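Local atomic coordinates of galactan 1,3-beta-galactosidase (Phanerochaete chrysosporium, PDB entry 7BYT), a protein that probably cleaves galactose from beta-1,3-galactans as an exo-acting family 43 glycosidase, and carries a carbohydrate-binding module that holds calcium and galactose. Residues S306-N311 with D420-I425; Y366-V371 with S378-Q383; N345-G350 with S403-I408; T10-N15 with L56-R61. All coordinates share one frame; numbering follows the deposited sequence. Where two conformers were deposited one is given.

Contact 1: residues S306-N311 with D420-I425; sequences SYEAEN and DLDKII. With CA (calcium ion), chain E; GAL (beta-D-galactopyranose), chain G.
Glu308, Glu310 and Asp422 converge on one calcium ion, each offering its oxygens differently. Glu308 is bent at its second torsion (chi2 -73°), which turns the carboxylate back toward the other strand and brings OE1 to 2.3 Å from the calcium ion. Glu310, in the 3-10 segment that follows the strand, chelates instead: OE1 and OE2 both lie 2.5 Å from the ion. Asp422 supplies two ligands from one residue. Its CG stands anti to the backbone N and beside the carbonyl carbon (chi1 178°), where OD1 and the main-chain O can face the same metal, O at 2.6 Å from calcium. That O also accepts Ala309 N at 3.1 Å, met from above the carbonyl plane. Ser327 O and Lys330 O complete the site.

Further along, Lys423 runs out extended beyond CG and gives NZ to Ser306 OG at 3.0 Å, while its charge also meets the Tyr358 ring. Tyr307 and Ile424 form an antiparallel hydrogen-bonded pair, and on the other face of the sheet Tyr307 CB rests on Ile424 CG1, 4.0 Å away. Asp420, beyond the pairing, accepts galactose O3 on OD1 and O2 on OD2, each at 2.6 Å.

Three carboxylates gathered this closely would probably repel one another without the dication, so calcium is likely to hold the end of strand 306-308 and the bulge at Asp422 and Lys423 together.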
# COMPACT_ATOMS: atom_id res chain seq x y z
N SER A 306 19.86 4.12 -14.88
CA SER A 306 20.43 3.27 -13.84
C SER A 306 21.93 3.46 -13.73
O SER A 306 22.63 3.62 -14.74
CB SER A 306 20.13 1.80 -14.14
OG SER A 306 18.76 1.52 -14.00
N TYR A 307 22.43 3.41 -12.50
CA TYR A 307 23.86 3.44 -12.22
C TYR A 307 24.14 2.34 -11.21
O TYR A 307 23.56 2.35 -10.12
CB TYR A 307 24.27 4.79 -11.63
CG TYR A 307 23.99 5.97 -12.53
CD1 TYR A 307 22.74 6.58 -12.54
CD2 TYR A 307 24.97 6.46 -13.39
CE1 TYR A 307 22.48 7.66 -13.38
CE2 TYR A 307 24.71 7.55 -14.23
CZ TYR A 307 23.46 8.13 -14.22
OH TYR A 307 23.20 9.20 -15.04
N GLU A 308 25.04 1.42 -11.55
CA GLU A 308 25.36 0.33 -10.64
C GLU A 308 26.28 0.84 -9.53
O GLU A 308 27.25 1.55 -9.79
CB GLU A 308 26.06 -0.81 -11.38
CG GLU A 308 25.24 -1.45 -12.46
CD GLU A 308 24.10 -2.32 -11.94
OE1 GLU A 308 23.98 -2.53 -10.71
OE2 GLU A 308 23.32 -2.80 -12.79
N ALA A 309 25.97 0.48 -8.29
CA ALA A 309 26.81 0.94 -7.18
C ALA A 309 28.24 0.40 -7.29
O ALA A 309 29.20 1.10 -6.96
CB ALA A 309 26.18 0.54 -5.85
N GLU A 310 28.38 -0.85 -7.77
CA GLU A 310 29.68 -1.50 -7.88
C GLU A 310 30.57 -0.84 -8.93
O GLU A 310 31.78 -1.10 -8.94
CB GLU A 310 29.49 -2.99 -8.20
CG GLU A 310 28.77 -3.29 -9.50
CD GLU A 310 27.27 -3.45 -9.33
OE1 GLU A 310 26.69 -2.85 -8.41
OE2 GLU A 310 26.66 -4.21 -10.13
N ASN A 311 30.01 -0.00 -9.80
CA ASN A 311 30.80 0.77 -10.76
C ASN A 311 31.24 2.12 -10.19
O ASN A 311 31.99 2.84 -10.86
CB ASN A 311 30.04 0.97 -12.08
CG ASN A 311 29.87 -0.33 -12.85
OD1 ASN A 311 30.65 -1.26 -12.68
ND2 ASN A 311 28.85 -0.39 -13.70
N ASP A 420 23.04 -2.84 1.86
CA ASP A 420 23.92 -3.10 0.73
C ASP A 420 23.32 -2.49 -0.53
O ASP A 420 22.17 -2.76 -0.87
CB ASP A 420 24.07 -4.61 0.55
CG ASP A 420 24.67 -5.28 1.76
OD1 ASP A 420 25.52 -4.65 2.43
OD2 ASP A 420 24.29 -6.44 2.04
N LEU A 421 24.09 -1.67 -1.23
CA LEU A 421 23.56 -0.86 -2.33
C LEU A 421 23.81 -1.57 -3.65
O LEU A 421 24.97 -1.80 -4.03
CB LEU A 421 24.20 0.53 -2.34
CG LEU A 421 23.53 1.55 -3.26
CD1 LEU A 421 22.07 1.80 -2.88
CD2 LEU A 421 24.34 2.85 -3.25
N ASP A 422 22.74 -1.88 -4.37
CA ASP A 422 22.82 -2.58 -5.64
C ASP A 422 23.02 -1.59 -6.79
O ASP A 422 23.97 -1.72 -7.58
CB ASP A 422 21.53 -3.38 -5.83
CG ASP A 422 21.46 -4.13 -7.14
OD1 ASP A 422 22.48 -4.19 -7.86
OD2 ASP A 422 20.38 -4.67 -7.43
N LYS A 423 22.15 -0.60 -6.87
CA LYS A 423 22.18 0.39 -7.94
C LYS A 423 21.26 1.52 -7.51
O LYS A 423 20.53 1.41 -6.53
CB LYS A 423 21.71 -0.22 -9.27
CG LYS A 423 20.22 -0.62 -9.32
CD LYS A 423 19.83 -0.92 -10.76
CE LYS A 423 18.35 -1.04 -10.96
NZ LYS A 423 18.11 -0.96 -12.44
N ILE A 424 21.29 2.60 -8.29
CA ILE A 424 20.31 3.66 -8.16
C ILE A 424 19.70 3.89 -9.54
O ILE A 424 20.30 3.58 -10.57
CB ILE A 424 20.90 4.97 -7.60
CG1 ILE A 424 21.87 5.62 -8.59
CG2 ILE A 424 21.60 4.69 -6.26
CD1 ILE A 424 22.38 6.99 -8.12
N ILE A 425 18.48 4.42 -9.54
CA ILE A 425 17.83 4.86 -10.76
C ILE A 425 17.46 6.32 -10.58
O ILE A 425 16.76 6.68 -9.63
CB ILE A 425 16.59 4.02 -11.12
CG1 ILE A 425 16.91 2.52 -11.16
CG2 ILE A 425 16.06 4.48 -12.48
CD1 ILE A 425 15.71 1.68 -11.64
CA CA E . 24.50 -3.85 -8.89
C1 GAL G . 25.37 -7.75 6.23
C2 GAL G . 25.71 -6.97 4.96
C3 GAL G . 27.16 -6.43 5.02
C4 GAL G . 27.37 -5.59 6.28
C5 GAL G . 26.95 -6.46 7.47
C6 GAL G . 27.00 -5.74 8.80
O1 GAL G . 24.00 -8.12 6.22
O2 GAL G . 25.60 -7.82 3.83
O3 GAL G . 27.45 -5.61 3.87
O4 GAL G . 26.54 -4.41 6.27
O5 GAL G . 25.60 -6.92 7.33
O6 GAL G . 26.93 -6.69 9.88

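Contact 2: residues Y366-V371 with S378-Q383; sequences YRNVTV and SVLVDQ. With NAG (2-acetamido-2-deoxy-beta-D-glucopyranose), chain B; GAL (beta-D-galactopyranose), chain G.
Backbone bonding comes first: Arg367 with Gln383, Val369 with Val381 and Val371 with Val379 are hydrogen-bonded antiparallel pairs, each with two bonds.

Apolar contacts fill one face, where branched valines suit a strand. Val371 CG2 meets Val381 CG2 at 3.7 Å, and Val371 CB lies 3.9 Å from Val379 CG2. The Gln383 amide lies against Val369, its OE1 taking a bond from Ala419 N.

Among polar contacts, the extended Arg367 chain carries its guanidinium to the galactose: NH1 reaches GAL O4 in its own plane at 2.9 Å, and NH2 reaches GAL O5 almost straight (170°). Asp363 holds NE in a salt bridge. A leucine in place of Arg367 would probably leave the sugar's O4 and O5 without these donors and Asp363 without its mate. On the opposite face Asn368 ND2 is covalently bonded to NAG C1 (N-glycosylation), OD1 is hydrogen-bonded to Asn416 ND2, and Leu380 CD2 touches the NAG acetyl C8 at 3.7 Å. One water accepts from Asn368 ND2 and sits 2.7 Å from Asp382 OD1, with Arg367 O also near.

The hairpin edges a five-stranded sheet: strand 405-410 flanks 367-373, and Val369 and Val381 face Leu357 of the opposing sheet, Val381 also Val395.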
# COMPACT_ATOMS: atom_id res chain seq x y z
N TYR A 366 14.98 -1.79 10.27
CA TYR A 366 15.43 -0.84 9.26
C TYR A 366 16.90 -0.53 9.43
O TYR A 366 17.42 -0.48 10.56
CB TYR A 366 14.66 0.47 9.40
CG TYR A 366 13.26 0.49 8.81
CD1 TYR A 366 12.47 -0.64 8.79
CD2 TYR A 366 12.75 1.67 8.30
CE1 TYR A 366 11.18 -0.60 8.26
CE2 TYR A 366 11.48 1.72 7.77
CZ TYR A 366 10.70 0.59 7.75
OH TYR A 366 9.43 0.64 7.23
N ARG A 367 17.58 -0.32 8.32
CA ARG A 367 18.85 0.38 8.28
C ARG A 367 18.59 1.77 7.70
O ARG A 367 17.44 2.17 7.50
CB ARG A 367 19.88 -0.43 7.49
CG ARG A 367 20.28 -1.75 8.15
CD ARG A 367 21.39 -2.42 7.37
NE ARG A 367 21.75 -3.71 7.95
CZ ARG A 367 22.88 -4.35 7.68
NH1 ARG A 367 23.77 -3.84 6.84
NH2 ARG A 367 23.13 -5.52 8.26
N ASN A 368 19.65 2.50 7.41
CA ASN A 368 19.51 3.77 6.71
C ASN A 368 20.87 4.10 6.13
O ASN A 368 21.88 3.49 6.49
CB ASN A 368 19.03 4.90 7.64
CG ASN A 368 19.64 4.78 8.99
OD1 ASN A 368 20.85 4.95 9.15
ND2 ASN A 368 18.83 4.45 9.98
N VAL A 369 20.89 5.08 5.23
CA VAL A 369 22.12 5.47 4.55
C VAL A 369 22.17 6.99 4.42
O VAL A 369 21.17 7.63 4.10
CB VAL A 369 22.27 4.77 3.18
CG1 VAL A 369 21.20 5.21 2.16
CG2 VAL A 369 23.69 4.97 2.63
N THR A 370 23.34 7.56 4.68
CA THR A 370 23.53 8.98 4.42
C THR A 370 23.80 9.21 2.93
O THR A 370 24.44 8.39 2.26
CB THR A 370 24.69 9.55 5.23
OG1 THR A 370 25.90 8.89 4.83
CG2 THR A 370 24.46 9.35 6.72
N VAL A 371 23.31 10.33 2.42
CA VAL A 371 23.45 10.68 1.01
C VAL A 371 23.87 12.14 0.91
O VAL A 371 23.22 13.01 1.51
CB VAL A 371 22.12 10.46 0.25
CG1 VAL A 371 22.30 10.78 -1.22
CG2 VAL A 371 21.62 9.03 0.42
N SER A 378 24.49 16.40 4.20
CA SER A 378 23.98 15.04 4.15
C SER A 378 22.49 14.99 4.48
O SER A 378 22.00 15.75 5.32
CB SER A 378 24.75 14.24 5.21
OG SER A 378 24.42 12.88 5.18
N VAL A 379 21.77 14.07 3.81
CA VAL A 379 20.44 13.64 4.22
C VAL A 379 20.51 12.17 4.59
O VAL A 379 21.46 11.46 4.25
CB VAL A 379 19.36 13.86 3.15
CG1 VAL A 379 19.26 15.33 2.78
CG2 VAL A 379 19.65 13.01 1.90
N LEU A 380 19.49 11.71 5.31
CA LEU A 380 19.42 10.33 5.78
C LEU A 380 18.22 9.63 5.14
O LEU A 380 17.10 10.15 5.20
CB LEU A 380 19.30 10.28 7.31
CG LEU A 380 19.40 8.89 7.93
CD1 LEU A 380 20.76 8.27 7.65
CD2 LEU A 380 19.15 8.99 9.44
N VAL A 381 18.45 8.46 4.53
CA VAL A 381 17.41 7.73 3.82
C VAL A 381 17.15 6.41 4.54
O VAL A 381 18.08 5.61 4.73
CB VAL A 381 17.81 7.46 2.36
CG1 VAL A 381 16.71 6.71 1.65
CG2 VAL A 381 18.14 8.77 1.64
N ASP A 382 15.90 6.16 4.90
CA ASP A 382 15.52 4.90 5.53
C ASP A 382 15.62 3.75 4.54
O ASP A 382 15.26 3.87 3.37
CB ASP A 382 14.06 4.95 5.97
CG ASP A 382 13.83 5.82 7.17
OD1 ASP A 382 14.67 5.83 8.09
OD2 ASP A 382 12.77 6.49 7.20
N GLN A 383 16.07 2.59 5.04
CA GLN A 383 16.19 1.38 4.23
C GLN A 383 15.51 0.24 4.98
O GLN A 383 16.13 -0.45 5.80
CB GLN A 383 17.65 1.08 3.92
CG GLN A 383 18.30 2.14 3.04
CD GLN A 383 19.79 1.93 2.87
OE1 GLN A 383 20.51 1.79 3.85
NE2 GLN A 383 20.25 1.86 1.62
C1 NAG B . 19.34 4.21 11.29
C2 NAG B . 18.38 4.60 12.40
C3 NAG B . 18.92 4.12 13.75
C4 NAG B . 19.26 2.63 13.70
C5 NAG B . 20.16 2.33 12.50
C6 NAG B . 20.40 0.85 12.30
C7 NAG B . 16.95 6.58 12.29
C8 NAG B . 16.89 8.08 12.29
N2 NAG B . 18.16 6.04 12.41
O3 NAG B . 17.93 4.36 14.74
O4 NAG B . 19.98 2.24 14.87
O5 NAG B . 19.54 2.81 11.31
O6 NAG B . 21.21 0.63 11.15
O7 NAG B . 15.93 5.89 12.21
C1 GAL G . 25.37 -7.75 6.23
C2 GAL G . 25.71 -6.97 4.96
C3 GAL G . 27.16 -6.43 5.02
C4 GAL G . 27.37 -5.59 6.28
C5 GAL G . 26.95 -6.46 7.47
C6 GAL G . 27.00 -5.74 8.80
O1 GAL G . 24.00 -8.12 6.22
O2 GAL G . 25.60 -7.82 3.83
O3 GAL G . 27.45 -5.61 3.87
O4 GAL G . 26.54 -4.41 6.27
O5 GAL G . 25.60 -6.92 7.33
O6 GAL G . 26.93 -6.69 9.88
O HOH W 1 16.05 3.97 9.53

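Contact 3: residues N345-G350 with S403-I408; sequences NVQSNG and SGENSI
Asn406 and Val346 carry this contact, with the flat amide of the one turned onto the backbone of the other. Asn406 CG is anti to its own carbonyl carbon (chi1 -68°), which brings ND2 to 3.0 Å from Val346 O. The acceptor lies practically in the amide plane, and the donor sits nearly along the C=O axis. The same oxygen receives a weak, bent bond from Asn406 N, so one residue holds it twice. The far end of the amide is held as well, OD1 accepting from Asn402 N and Asn374 ND2, which should fix its rotation and suits an asparagine in this buried place. Beside this bond Val346 CB and Asn406 CB are 4.0 Å apart, and the Val346 side chain packs on Val426.

Ser348 sets its CB 3.7 Å from Asn406 ND2, but its hydroxyl is engaged locally: OG accepts Gly350 N at 2.9 Å, an ST turn at the tail of the segment. Gly404 N to Ser348 O is 2.9 Å and nearly straight (172°), with Ser348 N to Gly404 O returning it. Gly404 and Gly350 both have backbone angles that jam a CB against the preceding carbonyl, hence glycines.

On the outer face Glu405 bends at chi2 beside Asn345. Their carboxylate and amide planes stand 82° apart, and Glu405 OE1 is 4.0 Å from Asn345 ND2, a crossing without a bond.

Ser348 and Gly404 pair where the chain turns its corner. Strands 339-350 and 405-410 are neighbours in one sheet of this module's beta sandwich, consistent with the jelly-roll fold of CBM6 and CBM35 carbohydrate-binding modules.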
# COMPACT_ATOMS: atom_id res chain seq x y z
N ASN A 345 29.35 11.05 -12.50
CA ASN A 345 28.85 11.25 -13.86
C ASN A 345 27.35 10.99 -13.97
O ASN A 345 26.87 10.39 -14.94
CB ASN A 345 29.64 10.43 -14.88
CG ASN A 345 31.08 10.90 -14.99
OD1 ASN A 345 32.01 10.11 -14.86
ND2 ASN A 345 31.26 12.19 -15.22
N VAL A 346 26.60 11.42 -12.95
CA VAL A 346 25.15 11.31 -12.98
C VAL A 346 24.64 12.56 -13.68
O VAL A 346 24.66 13.66 -13.12
CB VAL A 346 24.57 11.18 -11.57
CG1 VAL A 346 23.06 11.25 -11.61
CG2 VAL A 346 25.02 9.86 -10.94
N GLN A 347 24.19 12.41 -14.93
CA GLN A 347 23.76 13.55 -15.72
C GLN A 347 22.32 13.89 -15.39
O GLN A 347 21.49 13.01 -15.16
CB GLN A 347 23.92 13.24 -17.21
CG GLN A 347 23.36 14.30 -18.16
CD GLN A 347 24.09 15.64 -18.09
OE1 GLN A 347 25.23 15.73 -17.63
NE2 GLN A 347 23.42 16.69 -18.55
N SER A 348 22.01 15.19 -15.34
CA SER A 348 20.67 15.61 -14.98
C SER A 348 20.41 16.99 -15.54
O SER A 348 21.33 17.78 -15.72
CB SER A 348 20.51 15.65 -13.45
OG SER A 348 19.18 15.99 -13.09
N ASN A 349 19.13 17.29 -15.77
CA ASN A 349 18.74 18.68 -16.01
C ASN A 349 18.59 19.48 -14.72
O ASN A 349 18.31 20.68 -14.77
CB ASN A 349 17.49 18.77 -16.91
CG ASN A 349 16.26 18.13 -16.30
OD1 ASN A 349 16.19 17.91 -15.10
ND2 ASN A 349 15.27 17.84 -17.14
N GLY A 350 18.82 18.85 -13.57
CA GLY A 350 18.89 19.58 -12.32
C GLY A 350 17.54 19.77 -11.66
O GLY A 350 16.48 19.37 -12.16
N SER A 403 22.21 20.96 -12.73
CA SER A 403 22.14 20.85 -14.18
C SER A 403 23.53 20.53 -14.72
O SER A 403 24.44 21.36 -14.64
CB SER A 403 21.63 22.16 -14.77
OG SER A 403 21.72 22.16 -16.19
N GLY A 404 23.70 19.33 -15.28
CA GLY A 404 24.99 18.86 -15.74
C GLY A 404 25.36 17.56 -15.05
O GLY A 404 24.51 16.70 -14.82
N GLU A 405 26.64 17.43 -14.70
CA GLU A 405 27.13 16.22 -14.07
C GLU A 405 27.03 16.32 -12.55
O GLU A 405 27.17 17.40 -11.96
CB GLU A 405 28.56 15.90 -14.49
CG GLU A 405 28.73 15.63 -16.00
CD GLU A 405 28.12 14.31 -16.46
OE1 GLU A 405 27.51 13.59 -15.64
OE2 GLU A 405 28.24 13.98 -17.65
N ASN A 406 26.76 15.19 -11.92
CA ASN A 406 26.54 15.10 -10.49
C ASN A 406 27.31 13.91 -9.94
O ASN A 406 27.55 12.92 -10.63
CB ASN A 406 25.07 14.89 -10.15
CG ASN A 406 24.22 16.10 -10.49
OD1 ASN A 406 23.99 16.95 -9.64
ND2 ASN A 406 23.77 16.19 -11.74
N SER A 407 27.68 14.03 -8.67
CA SER A 407 28.29 12.96 -7.90
C SER A 407 27.46 12.76 -6.66
O SER A 407 27.01 13.74 -6.05
CB SER A 407 29.72 13.40 -7.51
OG SER A 407 30.41 12.38 -6.82
N ILE A 408 27.21 11.51 -6.29
CA ILE A 408 26.41 11.19 -5.11
C ILE A 408 27.20 10.22 -4.25
O ILE A 408 27.59 9.15 -4.73
CB ILE A 408 25.04 10.60 -5.49
CG1 ILE A 408 24.32 11.49 -6.51
CG2 ILE A 408 24.20 10.44 -4.24
CD1 ILE A 408 23.00 10.91 -7.02

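Contact 4: residues T10-N15 with L56-R61; sequences TDTAGN and LVNWSR. With NAG (2-acetamido-2-deoxy-beta-D-glucopyranose), chain D.
The carboxylate of Asp11 and the guanidinium of Arg61 lie with their planes 63° apart and do not stack; Asp11 OD2 rests against the aliphatic Arg61 CB at 3.5 Å. A water bridges their polar ends, donating to OD2 at 2.7 Å and weakly accepting from Arg61 NH1, while NH2 forms salt bridges with Asp37 and Asp64. Above the carboxylate plane Asn15 N meets Asp11 OD1 at 3.0 Å, and Ala13 N adds a weak bond to the same atom. Asn58 OD1 packs closely against Thr12 CG2, 3.0 Å away, the two side chains crossing at about a right angle; Asn58 ND2 is the site of N-glycosylation, bonded to NAG. The Trp59 indole leads away from this contact and meets Trp33 edge-to-face.

Asp11 to Gly14 is a type I beta turn, with glycine in a left-handed conformation at its last position. It packs on strand 60-61, the outermost strand of the first antiparallel sheet of the family 43 five-bladed beta propeller. Thr12 N donates to Trp59 O at 2.9 Å, the sole direct hydrogen bond between the segments.

An alanine in place of Asp11 takes away the carboxylate, and Asn15 N would probably be left without this acceptor and the turn less firmly held. Thr12 OG1 is set between its backbone N and carbonyl carbon (chi1 54°), and a water 2.8 Å from Thr12 OG1 also lies 2.8 Å from Ser60 OG. A second water at Thr12 OG1 accepts from Arg61 N. Another joins Thr10 O and Val57 O to Trp59 N.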
# COMPACT_ATOMS: atom_id res chain seq x y z
N THR A 10 2.44 13.86 1.74
CA THR A 10 1.81 14.96 2.46
C THR A 10 0.65 15.50 1.64
O THR A 10 0.63 15.36 0.41
CB THR A 10 2.81 16.09 2.76
OG1 THR A 10 3.44 16.51 1.54
CG2 THR A 10 3.88 15.65 3.77
N ASP A 11 -0.31 16.10 2.33
CA ASP A 11 -1.49 16.66 1.70
C ASP A 11 -1.21 18.10 1.24
O ASP A 11 -0.08 18.60 1.34
CB ASP A 11 -2.72 16.50 2.60
CG ASP A 11 -2.60 17.22 3.94
OD1 ASP A 11 -1.83 18.19 4.04
OD2 ASP A 11 -3.29 16.81 4.90
N THR A 12 -2.25 18.78 0.73
CA THR A 12 -2.08 20.14 0.21
C THR A 12 -1.71 21.12 1.31
O THR A 12 -1.17 22.20 1.01
CB THR A 12 -3.34 20.64 -0.51
OG1 THR A 12 -4.49 20.51 0.33
CG2 THR A 12 -3.58 19.87 -1.78
N ALA A 13 -1.98 20.79 2.57
CA ALA A 13 -1.60 21.63 3.69
C ALA A 13 -0.19 21.32 4.18
O ALA A 13 0.28 21.98 5.11
CB ALA A 13 -2.60 21.47 4.84
N GLY A 14 0.49 20.36 3.56
CA GLY A 14 1.83 19.98 3.97
C GLY A 14 1.88 19.00 5.12
O GLY A 14 2.96 18.80 5.69
N ASN A 15 0.76 18.38 5.48
CA ASN A 15 0.73 17.48 6.63
C ASN A 15 0.79 16.04 6.16
O ASN A 15 0.25 15.69 5.11
CB ASN A 15 -0.56 17.70 7.43
CG ASN A 15 -0.74 19.14 7.87
OD1 ASN A 15 0.20 19.81 8.30
ND2 ASN A 15 -1.96 19.63 7.74
N LEU A 56 -4.93 11.44 -8.18
CA LEU A 56 -4.34 10.39 -7.35
C LEU A 56 -2.98 10.76 -6.78
O LEU A 56 -2.27 9.88 -6.27
CB LEU A 56 -4.30 9.03 -8.07
CG LEU A 56 -5.67 8.43 -8.36
CD1 LEU A 56 -5.56 7.20 -9.26
CD2 LEU A 56 -6.37 8.07 -7.05
N VAL A 57 -2.59 12.05 -6.82
CA VAL A 57 -1.30 12.49 -6.31
C VAL A 57 -1.44 13.63 -5.31
O VAL A 57 -0.79 13.63 -4.26
CB VAL A 57 -0.35 12.90 -7.46
CG1 VAL A 57 0.95 13.41 -6.88
CG2 VAL A 57 -0.10 11.75 -8.41
N ASN A 58 -2.26 14.62 -5.65
CA ASN A 58 -2.37 15.87 -4.90
C ASN A 58 -3.64 15.79 -4.06
O ASN A 58 -4.74 16.04 -4.55
CB ASN A 58 -2.41 17.01 -5.92
CG ASN A 58 -2.75 18.36 -5.31
OD1 ASN A 58 -2.37 18.67 -4.19
ND2 ASN A 58 -3.46 19.19 -6.09
N TRP A 59 -3.48 15.44 -2.78
CA TRP A 59 -4.60 15.10 -1.91
C TRP A 59 -4.92 16.26 -0.97
O TRP A 59 -4.03 16.80 -0.31
CB TRP A 59 -4.27 13.86 -1.07
CG TRP A 59 -4.13 12.65 -1.91
CD1 TRP A 59 -2.97 12.10 -2.39
CD2 TRP A 59 -5.20 11.85 -2.42
NE1 TRP A 59 -3.25 11.01 -3.16
CE2 TRP A 59 -4.61 10.82 -3.19
CE3 TRP A 59 -6.59 11.88 -2.29
CZ2 TRP A 59 -5.37 9.84 -3.84
CZ3 TRP A 59 -7.35 10.92 -2.92
CH2 TRP A 59 -6.74 9.91 -3.69
N SER A 60 -6.20 16.62 -0.90
CA SER A 60 -6.69 17.64 0.02
C SER A 60 -7.41 16.94 1.17
O SER A 60 -8.35 16.18 0.94
CB SER A 60 -7.68 18.55 -0.70
OG SER A 60 -7.05 19.31 -1.72
N ARG A 61 -6.99 17.22 2.40
CA ARG A 61 -7.66 16.62 3.54
C ARG A 61 -8.99 17.33 3.80
O ARG A 61 -9.04 18.57 3.90
CB ARG A 61 -6.79 16.66 4.80
CG ARG A 61 -7.37 15.75 5.86
CD ARG A 61 -6.51 15.56 7.07
NE ARG A 61 -7.12 14.54 7.93
CZ ARG A 61 -6.48 13.88 8.89
NH1 ARG A 61 -5.19 14.12 9.11
NH2 ARG A 61 -7.13 12.99 9.63
C1 NAG D . -3.91 20.52 -5.80
C2 NAG D . -3.65 21.43 -7.00
C3 NAG D . -4.18 22.84 -6.73
C4 NAG D . -5.64 22.80 -6.29
C5 NAG D . -5.78 21.86 -5.09
C6 NAG D . -7.20 21.72 -4.60
C7 NAG D . -1.77 21.23 -8.57
C8 NAG D . -0.28 21.30 -8.72
N2 NAG D . -2.24 21.47 -7.34
O3 NAG D . -4.06 23.63 -7.91
O4 NAG D . -6.08 24.10 -5.93
O5 NAG D . -5.31 20.55 -5.46
O6 NAG D . -8.08 21.31 -5.64
O7 NAG D . -2.51 20.97 -9.51
O HOH W 2 -0.76 15.37 -1.86
O HOH W 3 -3.05 14.82 6.65
O HOH W 4 -4.97 19.26 2.76
O HOH W 5 -6.57 21.96 -0.79

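Contact 4 comes first along the chain, in the catalytic propeller, about 30 Å between centres from contact 3 and 25 Å from contact 2. Contacts 1, 2 and 3 all lie in the carbohydrate-binding module, with contact 1 closing the outermost loop, contact 3 within it and contact 2 within that. Contact 1 belongs to the four-stranded sheet that contains strand 420-426, whereas contacts 2 and 3 share the five-stranded sheet, where 367-373 and 405-410 are neighbours. Tyr307 and Ile424 from contact 1 pack on contact 3, joining the two sheets. Contacts 1 and 2 do not touch but both reach the same galactose, so both sheets contribute to binding it.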